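Local atomic coordinates of angiogenin-1 (Salmo salar, PDB entry 7BFK), a protein that probably cleaves RNA as a secreted endonuclease of the pancreatic ribonuclease family, its activity apparently held in check by auto-inhibition. Residues L33-P36 with C40-K43; H9-H14 with A49-V54; Q27-N32 with E87-C92. All coordinates share one frame; numbering follows the deposited sequence.

Contact 1 (L33-P36 with C40-K43)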
ATOM      1  N   LEU A  33       2.388   1.404  15.010  1.00 53.48           N
ATOM      2  CA  LEU A  33       2.529   2.418  16.099  1.00 58.06           C
ATOM      3  C   LEU A  33       1.494   3.538  15.946  1.00 60.13           C
ATOM      4  O   LEU A  33       1.254   4.229  16.941  1.00 65.28           O
ATOM      5  CB  LEU A  33       3.951   2.985  16.085  1.00 61.60           C
ATOM      6  CG  LEU A  33       5.042   2.027  16.555  1.00 63.63           C
ATOM      7  CD1 LEU A  33       6.420   2.536  16.168  1.00 69.93           C
ATOM      8  CD2 LEU A  33       4.950   1.796  18.058  1.00 64.01           C
ATOM      9  N   ASN A  34       0.914   3.729  14.754  1.00 65.13           N
ATOM     10  CA  ASN A  34      -0.084   4.809  14.510  1.00 69.00           C
ATOM     11  C   ASN A  34      -1.514   4.261  14.531  1.00 69.00           C
ATOM     12  O   ASN A  34      -2.446   5.083  14.429  1.00 77.00           O
ATOM     13  CB  ASN A  34       0.186   5.590  13.221  1.00 76.99           C
ATOM     14  CG  ASN A  34       1.141   6.751  13.430  1.00 84.03           C
ATOM     15  OD1 ASN A  34       2.260   6.571  13.914  1.00 81.67           O
ATOM     16  ND2 ASN A  34       0.707   7.947  13.069  1.00 83.38           N
ATOM     17  N   ARG A  35      -1.689   2.950  14.703  1.00 73.74           N
ATOM     18  CA  ARG A  35      -3.027   2.296  14.714  1.00 76.49           C
ATOM     19  C   ARG A  35      -3.586   2.267  16.134  1.00 86.22           C
ATOM     20  O   ARG A  35      -2.869   1.942  17.078  1.00 90.32           O
ATOM     21  CB  ARG A  35      -2.935   0.866  14.170  1.00 76.99           C
ATOM     22  CG  ARG A  35      -2.108   0.742  12.900  1.00 77.93           C
ATOM     23  CD  ARG A  35      -2.211  -0.603  12.207  1.00 74.33           C
ATOM     24  NE  ARG A  35      -3.489  -0.790  11.533  1.00 75.20           N
ATOM     25  CZ  ARG A  35      -4.384  -1.722  11.837  1.00 70.52           C
ATOM     26  NH1 ARG A  35      -4.145  -2.596  12.800  1.00 62.99           N
ATOM     27  NH2 ARG A  35      -5.510  -1.787  11.154  1.00 69.64           N
ATOM     28  N   PRO A  36      -4.873   2.635  16.332  1.00 88.88           N
ATOM     29  CA  PRO A  36      -5.503   2.544  17.649  1.00 91.54           C
ATOM     30  C   PRO A  36      -5.310   1.150  18.273  1.00 86.21           C
ATOM     31  O   PRO A  36      -5.681   0.178  17.651  1.00 80.63           O
ATOM     32  CB  PRO A  36      -6.980   2.842  17.349  1.00 90.89           C
ATOM     33  CG  PRO A  36      -6.927   3.750  16.134  1.00 88.66           C
ATOM     34  CD  PRO A  36      -5.759   3.229  15.322  1.00 87.75           C
ATOM     35  N   CYS A  40      -1.731  -5.349  15.379  1.00 43.43           N
ATOM     36  CA  CYS A  40      -0.868  -5.777  14.254  1.00 41.33           C
ATOM     37  C   CYS A  40      -1.720  -5.738  12.984  1.00 38.48           C
ATOM     38  O   CYS A  40      -2.712  -6.481  12.938  1.00 38.04           O
ATOM     39  CB  CYS A  40      -0.336  -7.184  14.462  1.00 43.86           C
ATOM     40  SG  CYS A  40       0.554  -7.412  16.025  1.00 48.68           S
ATOM     41  N   LYS A  41      -1.411  -4.867  12.033  1.00 36.66           N
ATOM     42  CA  LYS A  41      -2.140  -4.871  10.738  1.00 34.33           C
ATOM     43  C   LYS A  41      -1.864  -6.248  10.112  1.00 27.11           C
ATOM     44  O   LYS A  41      -0.710  -6.704  10.181  1.00 28.12           O
ATOM     45  CB  LYS A  41      -1.732  -3.670   9.880  1.00 32.50           C
ATOM     46  CG  LYS A  41      -2.656  -3.419   8.702  1.00 32.52           C
ATOM     47  CD  LYS A  41      -2.256  -2.251   7.840  1.00 34.24           C
ATOM     48  CE  LYS A  41      -3.227  -2.034   6.711  1.00 36.05           C
ATOM     49  NZ  LYS A  41      -2.710  -1.050   5.749  1.00 46.33           N
ATOM     50  N   LEU A  42      -2.883  -6.932   9.596  1.00 26.98           N
ATOM     51  CA  LEU A  42      -2.749  -8.352   9.143  1.00 27.56           C
ATOM     52  C   LEU A  42      -1.976  -8.437   7.831  1.00 26.98           C
ATOM     53  O   LEU A  42      -1.443  -9.519   7.546  1.00 26.96           O
ATOM     54  CB  LEU A  42      -4.132  -8.999   9.031  1.00 29.06           C
ATOM     55  CG  LEU A  42      -4.850  -9.159  10.374  1.00 30.70           C
ATOM     56  CD1 LEU A  42      -6.266  -9.645  10.212  1.00 29.52           C
ATOM     57  CD2 LEU A  42      -4.058 -10.076  11.303  1.00 36.28           C
ATOM     58  N   LYS A  43      -1.959  -7.360   7.043  1.00 24.82           N
ATOM     59  CA  LYS A  43      -1.221  -7.325   5.772  1.00 27.17           C
ATOM     60  C   LYS A  43      -1.022  -5.885   5.329  1.00 27.25           C
ATOM     61  O   LYS A  43      -1.888  -5.032   5.624  1.00 28.23           O
ATOM     62  CB  LYS A  43      -2.006  -8.078   4.692  1.00 27.35           C
ATOM     63  CG  LYS A  43      -1.323  -8.197   3.348  1.00 26.95           C
ATOM     64  CD  LYS A  43      -2.043  -9.171   2.415  1.00 24.86           C
ATOM     65  CE  LYS A  43      -3.486  -8.786   2.164  1.00 26.10           C
ATOM     66  NZ  LYS A  43      -3.590  -7.666   1.198  1.00 24.78           N
TER

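Contact 2 (H9-H14 with A49-V54)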
ATOM      1  N   HIS A   9      -0.783  10.359   2.629  1.00 30.15           N
ATOM      2  CA  HIS A   9      -1.022   9.195   3.519  1.00 30.34           C
ATOM      3  C   HIS A   9      -0.827   7.901   2.691  1.00 27.25           C
ATOM      4  O   HIS A   9      -0.168   6.980   3.169  1.00 25.81           O
ATOM      5  CB  HIS A   9      -2.407   9.293   4.152  1.00 36.36           C
ATOM      6  CG  HIS A   9      -2.521   8.523   5.427  1.00 44.21           C
ATOM      7  ND1 HIS A   9      -1.688   7.454   5.722  1.00 51.00           N
ATOM      8  CD2 HIS A   9      -3.393   8.616   6.450  1.00 52.61           C
ATOM      9  CE1 HIS A   9      -2.022   6.946   6.890  1.00 52.33           C
ATOM     10  NE2 HIS A   9      -3.075   7.636   7.357  1.00 60.29           N
ATOM     11  N   PHE A  10      -1.376   7.860   1.490  1.00 26.91           N
ATOM     12  CA  PHE A  10      -1.274   6.687   0.571  1.00 25.43           C
ATOM     13  C   PHE A  10       0.197   6.393   0.278  1.00 27.72           C
ATOM     14  O   PHE A  10       0.624   5.247   0.438  1.00 25.87           O
ATOM     15  CB  PHE A  10      -2.061   6.935  -0.707  1.00 25.23           C
ATOM     16  CG  PHE A  10      -1.938   5.813  -1.705  1.00 24.76           C
ATOM     17  CD1 PHE A  10      -0.837   5.720  -2.537  1.00 27.44           C
ATOM     18  CD2 PHE A  10      -2.913   4.827  -1.778  1.00 27.15           C
ATOM     19  CE1 PHE A  10      -0.710   4.659  -3.426  1.00 26.58           C
ATOM     20  CE2 PHE A  10      -2.788   3.773  -2.680  1.00 25.14           C
ATOM     21  CZ  PHE A  10      -1.696   3.696  -3.495  1.00 25.07           C
ATOM     22  N   LEU A  11       0.972   7.419  -0.103  1.00 26.88           N
ATOM     23  CA  LEU A  11       2.408   7.241  -0.409  1.00 27.85           C
ATOM     24  C   LEU A  11       3.132   6.683   0.813  1.00 27.50           C
ATOM     25  O   LEU A  11       3.916   5.736   0.641  1.00 28.45           O
ATOM     26  CB  LEU A  11       2.999   8.578  -0.846  1.00 28.32           C
ATOM     27  CG  LEU A  11       2.458   9.137  -2.148  1.00 27.27           C
ATOM     28  CD1 LEU A  11       3.119  10.481  -2.452  1.00 29.53           C
ATOM     29  CD2 LEU A  11       2.698   8.155  -3.303  1.00 26.62           C
ATOM     30  N   LYS A  12       2.897   7.243   2.002  1.00 30.07           N
ATOM     31  CA  LYS A  12       3.567   6.801   3.253  1.00 32.47           C
ATOM     32  C   LYS A  12       3.226   5.332   3.531  1.00 31.56           C
ATOM     33  O   LYS A  12       4.111   4.572   3.865  1.00 30.71           O
ATOM     34  CB  LYS A  12       3.123   7.641   4.456  1.00 37.48           C
ATOM     35  CG  LYS A  12       3.686   9.058   4.548  1.00 47.91           C
ATOM     36  CD  LYS A  12       2.946   9.884   5.615  1.00 48.95           C
ATOM     37  CE  LYS A  12       3.169  11.382   5.542  1.00 55.04           C
ATOM     38  NZ  LYS A  12       4.395  11.804   6.257  1.00 54.90           N
ATOM     39  N   GLN A  13       1.963   4.955   3.374  1.00 28.17           N
ATOM     40  CA  GLN A  13       1.493   3.573   3.652  1.00 29.60           C
ATOM     41  C   GLN A  13       1.884   2.567   2.544  1.00 32.03           C
ATOM     42  O   GLN A  13       2.138   1.410   2.902  1.00 29.57           O
ATOM     43  CB  GLN A  13      -0.021   3.596   3.766  1.00 31.80           C
ATOM     44  CG  GLN A  13      -0.623   2.266   4.151  1.00 41.11           C
ATOM     45  CD  GLN A  13      -1.974   2.485   4.776  1.00 47.01           C
ATOM     46  OE1 GLN A  13      -3.003   2.110   4.230  1.00 56.36           O
ATOM     47  NE2 GLN A  13      -1.970   3.165   5.909  1.00 48.98           N
ATOM     48  N   HIS A  14       1.947   2.966   1.265  1.00 30.02           N
ATOM     49  CA  HIS A  14       2.035   1.983   0.151  1.00 28.22           C
ATOM     50  C   HIS A  14       3.103   2.252  -0.907  1.00 32.17           C
ATOM     51  O   HIS A  14       3.151   1.437  -1.833  1.00 32.41           O
ATOM     52  CB  HIS A  14       0.684   1.902  -0.574  1.00 27.49           C
ATOM     53  CG  HIS A  14      -0.417   1.378   0.276  1.00 25.70           C
ATOM     54  ND1 HIS A  14      -0.433   0.080   0.729  1.00 23.97           N
ATOM     55  CD2 HIS A  14      -1.553   1.943   0.724  1.00 26.73           C
ATOM     56  CE1 HIS A  14      -1.496  -0.104   1.473  1.00 27.93           C
ATOM     57  NE2 HIS A  14      -2.201   1.013   1.477  1.00 25.67           N
ATOM     58  N   ALA A  49       8.015   1.927  -6.644  1.00 27.51           N
ATOM     59  CA  ALA A  49       7.859   2.896  -7.737  1.00 33.68           C
ATOM     60  C   ALA A  49       7.911   4.320  -7.184  1.00 33.57           C
ATOM     61  O   ALA A  49       7.900   4.490  -5.951  1.00 32.92           O
ATOM     62  CB  ALA A  49       6.547   2.633  -8.445  1.00 38.89           C
ATOM     63  N   ASN A  50       7.989   5.303  -8.070  1.00 36.75           N
ATOM     64  CA  ASN A  50       7.976   6.725  -7.662  1.00 37.23           C
ATOM     65  C   ASN A  50       6.512   7.156  -7.637  1.00 34.91           C
ATOM     66  O   ASN A  50       5.668   6.573  -8.311  1.00 32.51           O
ATOM     67  CB  ASN A  50       8.926   7.576  -8.509  1.00 44.24           C
ATOM     68  CG  ASN A  50       8.348   8.124  -9.798  1.00 57.83           C
ATOM     69  OD1 ASN A  50       7.205   7.862 -10.151  1.00 67.29           O
ATOM     70  ND2 ASN A  50       9.147   8.910 -10.508  1.00 70.70           N
ATOM     71  N   PRO A  51       6.164   8.135  -6.786  1.00 33.78           N
ATOM     72  CA  PRO A  51       4.805   8.667  -6.724  1.00 32.83           C
ATOM     73  C   PRO A  51       4.171   8.936  -8.098  1.00 31.53           C
ATOM     74  O   PRO A  51       3.034   8.566  -8.288  1.00 36.70           O
ATOM     75  CB  PRO A  51       5.024   9.982  -5.977  1.00 33.61           C
ATOM     76  CG  PRO A  51       6.142   9.664  -5.022  1.00 37.17           C
ATOM     77  CD  PRO A  51       7.052   8.731  -5.788  1.00 35.16           C
ATOM     78  N   ASP A  52       4.924   9.540  -9.026  1.00 34.93           N
ATOM     79  CA  ASP A  52       4.415   9.889 -10.380  1.00 37.68           C
ATOM     80  C   ASP A  52       3.882   8.644 -11.091  1.00 32.42           C
ATOM     81  O   ASP A  52       2.844   8.753 -11.720  1.00 35.39           O
ATOM     82  CB  ASP A  52       5.466  10.630 -11.199  1.00 44.00           C
ATOM     83  CG  ASP A  52       5.563  12.098 -10.800  1.00 45.62           C
ATOM     84  OD1 ASP A  52       4.875  12.501  -9.825  1.00 50.21           O
ATOM     85  OD2 ASP A  52       6.308  12.810 -11.446  1.00 54.59           O
ATOM     86  N   GLN A  53       4.546   7.504 -10.947  1.00 35.68           N
ATOM     87  CA  GLN A  53       4.159   6.237 -11.617  1.00 39.06           C
ATOM     88  C   GLN A  53       2.838   5.754 -11.022  1.00 36.82           C
ATOM     89  O   GLN A  53       2.012   5.186 -11.754  1.00 35.79           O
ATOM     90  CB  GLN A  53       5.204   5.138 -11.417  1.00 46.02           C
ATOM     91  CG  GLN A  53       6.632   5.494 -11.843  1.00 51.54           C
ATOM     92  CD  GLN A  53       7.535   4.282 -11.777  1.00 59.90           C
ATOM     93  OE1 GLN A  53       8.641   4.315 -11.219  1.00 65.82           O
ATOM     94  NE2 GLN A  53       7.061   3.179 -12.343  1.00 56.87           N
ATOM     95  N   VAL A  54       2.662   5.924  -9.720  1.00 32.32           N
ATOM     96  CA  VAL A  54       1.430   5.460  -9.030  1.00 32.02           C
ATOM     97  C   VAL A  54       0.314   6.482  -9.274  1.00 31.13           C
ATOM     98  O   VAL A  54      -0.825   6.034  -9.507  1.00 29.73           O
ATOM     99  CB  VAL A  54       1.670   5.178  -7.533  1.00 33.69           C
ATOM    100  CG1 VAL A  54       0.423   4.621  -6.874  1.00 31.81           C
ATOM    101  CG2 VAL A  54       2.846   4.228  -7.324  1.00 34.32           C
TER

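Contact 3 (Q27-N32 with E87-C92)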
ATOM      1  N   GLN A  27       9.153  -1.643   8.779  1.00 46.82           N
ATOM      2  CA  GLN A  27       8.102  -0.856   8.078  1.00 44.36           C
ATOM      3  C   GLN A  27       6.732  -1.071   8.733  1.00 41.65           C
ATOM      4  O   GLN A  27       6.008  -0.065   8.893  1.00 43.28           O
ATOM      5  CB  GLN A  27       8.107  -1.147   6.582  1.00 45.09           C
ATOM      6  CG  GLN A  27       9.408  -0.739   5.915  1.00 49.45           C
ATOM      7  CD  GLN A  27       9.778   0.681   6.261  1.00 56.03           C
ATOM      8  OE1 GLN A  27       8.968   1.593   6.146  1.00 55.63           O
ATOM      9  NE2 GLN A  27      11.007   0.872   6.715  1.00 62.32           N
ATOM     10  N   MET A  28       6.377  -2.304   9.117  1.00 40.13           N
ATOM     11  CA  MET A  28       5.060  -2.579   9.749  1.00 40.51           C
ATOM     12  C   MET A  28       5.022  -1.922  11.136  1.00 44.06           C
ATOM     13  O   MET A  28       3.973  -1.367  11.498  1.00 43.46           O
ATOM     14  CB  MET A  28       4.766  -4.080   9.867  1.00 44.92           C
ATOM     15  CG  MET A  28       4.583  -4.779   8.533  1.00 36.71           C
ATOM     16  SD  MET A  28       3.370  -3.949   7.435  1.00 34.42           S
ATOM     17  CE  MET A  28       1.901  -4.009   8.451  1.00 31.52           C
ATOM     18  N   GLU A  29       6.130  -1.962  11.887  1.00 48.07           N
ATOM     19  CA  GLU A  29       6.188  -1.325  13.227  1.00 50.41           C
ATOM     20  C   GLU A  29       5.728   0.130  13.064  1.00 44.51           C
ATOM     21  O   GLU A  29       4.836   0.579  13.829  1.00 43.92           O
ATOM     22  CB  GLU A  29       7.593  -1.418  13.819  1.00 57.36           C
ATOM     23  CG  GLU A  29       7.624  -1.179  15.313  1.00 66.54           C
ATOM     24  CD  GLU A  29       9.015  -1.142  15.922  1.00 68.09           C
ATOM     25  OE1 GLU A  29       9.130  -1.418  17.131  1.00 69.32           O
ATOM     26  OE2 GLU A  29       9.972  -0.821  15.189  1.00 64.83           O
ATOM     27  N   ILE A  30       6.274   0.818  12.064  1.00 43.95           N
ATOM     28  CA  ILE A  30       5.941   2.235  11.727  1.00 47.15           C
ATOM     29  C   ILE A  30       4.424   2.383  11.550  1.00 46.07           C
ATOM     30  O   ILE A  30       3.857   3.292  12.154  1.00 40.60           O
ATOM     31  CB  ILE A  30       6.703   2.701  10.471  1.00 54.39           C
ATOM     32  CG1 ILE A  30       8.224   2.623  10.654  1.00 58.40           C
ATOM     33  CG2 ILE A  30       6.254   4.091  10.061  1.00 51.41           C
ATOM     34  CD1 ILE A  30       8.727   3.223  11.947  1.00 69.01           C
ATOM     35  N   LEU A  31       3.796   1.547  10.714  1.00 41.34           N
ATOM     36  CA  LEU A  31       2.326   1.567  10.492  1.00 40.81           C
ATOM     37  C   LEU A  31       1.583   1.204  11.787  1.00 38.91           C
ATOM     38  O   LEU A  31       0.590   1.866  12.099  1.00 46.11           O
ATOM     39  CB  LEU A  31       1.947   0.574   9.385  1.00 40.07           C
ATOM     40  CG  LEU A  31       2.371   0.933   7.964  1.00 44.53           C
ATOM     41  CD1 LEU A  31       1.926  -0.159   6.998  1.00 42.90           C
ATOM     42  CD2 LEU A  31       1.807   2.290   7.531  1.00 46.63           C
ATOM     43  N   ASN A  32       2.023   0.170  12.498  1.00 41.13           N
ATOM     44  CA  ASN A  32       1.294  -0.361  13.687  1.00 39.72           C
ATOM     45  C   ASN A  32       1.288   0.669  14.826  1.00 47.29           C
ATOM     46  O   ASN A  32       0.238   0.777  15.512  1.00 47.93           O
ATOM     47  CB  ASN A  32       1.849  -1.717  14.114  1.00 39.36           C
ATOM     48  CG  ASN A  32       1.508  -2.803  13.111  1.00 41.24           C
ATOM     49  OD1 ASN A  32       0.558  -2.660  12.358  1.00 37.35           O
ATOM     50  ND2 ASN A  32       2.261  -3.885  13.111  1.00 41.80           N
ATOM     51  N   GLU A  87      -1.205  -9.977  18.423  1.00 52.46           N
ATOM     52  CA  GLU A  87      -2.439  -9.162  18.422  1.00 56.23           C
ATOM     53  C   GLU A  87      -2.042  -7.683  18.374  1.00 52.62           C
ATOM     54  O   GLU A  87      -2.712  -6.916  17.670  1.00 53.92           O
ATOM     55  CB  GLU A  87      -3.293  -9.413  19.663  1.00 64.56           C
ATOM     56  CG  GLU A  87      -4.593  -8.621  19.642  1.00 74.19           C
ATOM     57  CD  GLU A  87      -5.183  -8.267  20.995  1.00 81.97           C
ATOM     58  OE1 GLU A  87      -4.719  -8.820  22.013  1.00 93.26           O
ATOM     59  OE2 GLU A  87      -6.090  -7.417  21.027  1.00 83.19           O
ATOM     60  N   SER A  88      -0.986  -7.287  19.089  1.00 53.29           N
ATOM     61  CA  SER A  88      -0.563  -5.869  19.172  1.00 53.26           C
ATOM     62  C   SER A  88       0.955  -5.742  19.249  1.00 47.87           C
ATOM     63  O   SER A  88       1.625  -6.721  19.625  1.00 50.44           O
ATOM     64  CB  SER A  88      -1.209  -5.213  20.356  1.00 59.43           C
ATOM     65  OG  SER A  88      -2.580  -5.573  20.440  1.00 63.70           O
ATOM     66  N   HIS A  89       1.461  -4.571  18.868  1.00 49.12           N
ATOM     67  CA  HIS A  89       2.885  -4.177  18.992  1.00 54.28           C
ATOM     68  C   HIS A  89       3.213  -4.259  20.478  1.00 59.19           C
ATOM     69  O   HIS A  89       2.380  -3.906  21.300  1.00 60.12           O
ATOM     70  CB  HIS A  89       3.100  -2.780  18.399  1.00 55.87           C
ATOM     71  CG  HIS A  89       4.519  -2.323  18.397  1.00 56.49           C
ATOM     72  ND1 HIS A  89       5.054  -1.577  19.428  1.00 62.91           N
ATOM     73  CD2 HIS A  89       5.515  -2.502  17.504  1.00 57.66           C
ATOM     74  CE1 HIS A  89       6.316  -1.314  19.167  1.00 66.22           C
ATOM     75  NE2 HIS A  89       6.625  -1.873  17.994  1.00 65.66           N
ATOM     76  N   PRO A  90       4.407  -4.737  20.879  1.00 60.89           N
ATOM     77  CA  PRO A  90       5.449  -5.149  19.944  1.00 55.66           C
ATOM     78  C   PRO A  90       5.589  -6.659  19.718  1.00 51.97           C
ATOM     79  O   PRO A  90       6.700  -7.098  19.490  1.00 51.86           O
ATOM     80  CB  PRO A  90       6.667  -4.634  20.721  1.00 60.19           C
ATOM     81  CG  PRO A  90       6.345  -5.013  22.164  1.00 57.97           C
ATOM     82  CD  PRO A  90       4.839  -4.861  22.282  1.00 59.12           C
ATOM     83  N   ASN A  91       4.482  -7.408  19.748  1.00 47.70           N
ATOM     84  CA  ASN A  91       4.493  -8.889  19.635  1.00 49.88           C
ATOM     85  C   ASN A  91       4.065  -9.324  18.224  1.00 49.82           C
ATOM     86  O   ASN A  91       3.734 -10.524  18.049  1.00 48.99           O
ATOM     87  CB  ASN A  91       3.584  -9.509  20.692  1.00 52.71           C
ATOM     88  CG  ASN A  91       3.905  -9.016  22.086  1.00 59.17           C
ATOM     89  OD1 ASN A  91       5.058  -8.727  22.399  1.00 62.71           O
ATOM     90  ND2 ASN A  91       2.890  -8.908  22.926  1.00 60.84           N
ATOM     91  N   CYS A  92       4.057  -8.392  17.269  1.00 51.02           N
ATOM     92  CA  CYS A  92       3.684  -8.633  15.850  1.00 49.89           C
ATOM     93  C   CYS A  92       4.822  -9.366  15.145  1.00 46.58           C
ATOM     94  O   CYS A  92       5.977  -8.946  15.287  1.00 47.56           O
ATOM     95  CB  CYS A  92       3.439  -7.335  15.085  1.00 49.24           C
ATOM     96  SG  CYS A  92       2.190  -6.241  15.806  1.00 49.68           S
TER

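Contact 1 (L33-P36 with C40-K43)
Arg35 lays its guanidinium against the root of the Lys41 side chain, in the irregular connection between helix 24-32 and strand 43-47 of the pancreatic ribonuclease fold. Lys41 belongs to the Cys-Lys-X-X-Asn-Thr-Phe signature of this family, and Arg35 reaches it from just after the helix. The meeting is face on: CB of Lys41 stands 3.6 Å above the guanidinium plane of Arg35, offset toward the rim, and CA of Lys41 also lies over that face. NE and CZ of Arg35 share this CB, with Arg35 NE 3.8 Å from Lys41 CB. The next side-chain atom out, CG of Lys41, is 4.0 Å from Arg35 CZ. Arg35 NH1 comes to 3.6 Å from Lys41 N, but only as packing, since both have other partners. The two side chains cross at about a right angle, so the lysine continues past the arginine instead of running along it. Its direction is set at the first bond, with CG trans to N (chi1 -166°), and every later bond is extended. Beyond the contact NZ reaches Asn44 OD1 and the carbonyl O of Val119. The arginine chain turns at chi3 (73°), and its NH1 is hydrogen-bonded to Lys39 O, which ties the planar end back to its own loop. The lysine backbone is held as well: its N is bound by Asn32 OD1 and its O by the hydroxyl of Tyr94. Just before it, Cys40 turns its CB away from the arginine, and the carbonyl C of Cys40 lies 4.0 Å from Arg35 NH1.

Contact 2 (H9-H14 with A49-V54)
Phe10 and Leu11, side by side on the N-terminal helix 5-14 of the ribonuclease fold, meet the first turn of helix 51-55 through Val54 and Pro51. From CB of Phe10, the first torsion swings CG directly away from the backbone N (chi1 177°), which sends the ring toward the second helix. One face of that ring has CB of His14, a turn further on, 4.1 Å above its plane and offset toward the rim. Along one flank CE1 of Phe10 makes the closest approach, 3.6 Å from Val54 CG1, and at the tip CZ of Phe10 is 4.1 Å from the same Val54 CG1. The methyl comes at an oblique angle to the ring. Ile121 also packs on Phe10, and Val54 rests on Ile47 of strand 43-47, so the pair faces inward.

Nearer the surface, both methyls of Leu11 rest against one side of Pro51, CD1 and CD2 of Leu11 each 4.0 Å from Pro51 CB, and the two side chains cross at about a right angle. Pro51 opens the helix directly after its N-cap, Asn50, which forms a capping box with Gln53. The return bond, Asn50 N to Gln53 OE1 at 3.4 Å, is weak. The stronger half is Gln53 N to Asn50 OD1, 2.8 Å long: it is bent at the hydrogen (148°), though the donor lies almost straight out from the side-chain carbonyl (C=O to N angle 175°).

Contact 3 (Q27-N32 with E87-C92)
A histidine-carboxylate hydrogen bond between Glu29 and His89 pins helix 24-32 to the loop between strands 76-85 and 93-108. His89 NE2 donates to Glu29 OE1 over 2.7 Å, with a nearly straight N-H...O angle of 163°. As modelled, the oxygen sits at the ring edge in the imidazole plane but offers its anti lone pair, on the side away from OE2, and the carboxylate is turned 43° from the ring. Glu29 gets there stretched out, CG opposite the backbone N (chi1 -162°). The 2.9 Å approach of Glu29 CG to His89 NE2 is too short to be trusted, however, so the exact pose of the glutamate, and with it the lone pair and the plane angle, is doubtful.

Over the middle of the imidazole lies CB of Pro90, 3.6 Å above its plane; the peptide between the two residues is cis. Leu33 touches His89 as well, and the ring is thus wedged as well as bonded. With an alanine at Glu29, His89 NE2 would probably lose its acceptor, leaving the ring freer to turn between Pro90 and Leu33. One helical turn on, Asn32 points at the same loop: its ND2 comes to 3.6 Å from Cys92 SG while binding the hydroxyl of Tyr94. Cys92 is itself tied to Cys40 by a disulfide. The loop thus flanks the end of helix 24-32 just before strand 93-108 begins, while Met28 and Leu31 of the helix rest on Asn44 of strand 43-47.

Overall arrangement
From the N terminus, helix 5-14 supplies the first half of contact 2, and helix 24-32 then opens contact 3. The chain next doubles back in contact 1, where 40-43 meets 33-36 across three intervening residues. After strand 43-47, segment 49-54 closes contact 2, joining helix 5-14 to helix 51-55; 87-92 later closes contact 3, joining helix 24-32 to the loop before strand 93-108. Contact 1 is nested in both larger loops, while contacts 2 and 3 cross. Contacts 1 and 3 sit about 6 Å apart between centres; contact 2 lies on the opposite side of the chain's centre from contact 1. Gln13 of contact 2 packs against Lys41 of contact 1 and Leu31 of contact 3.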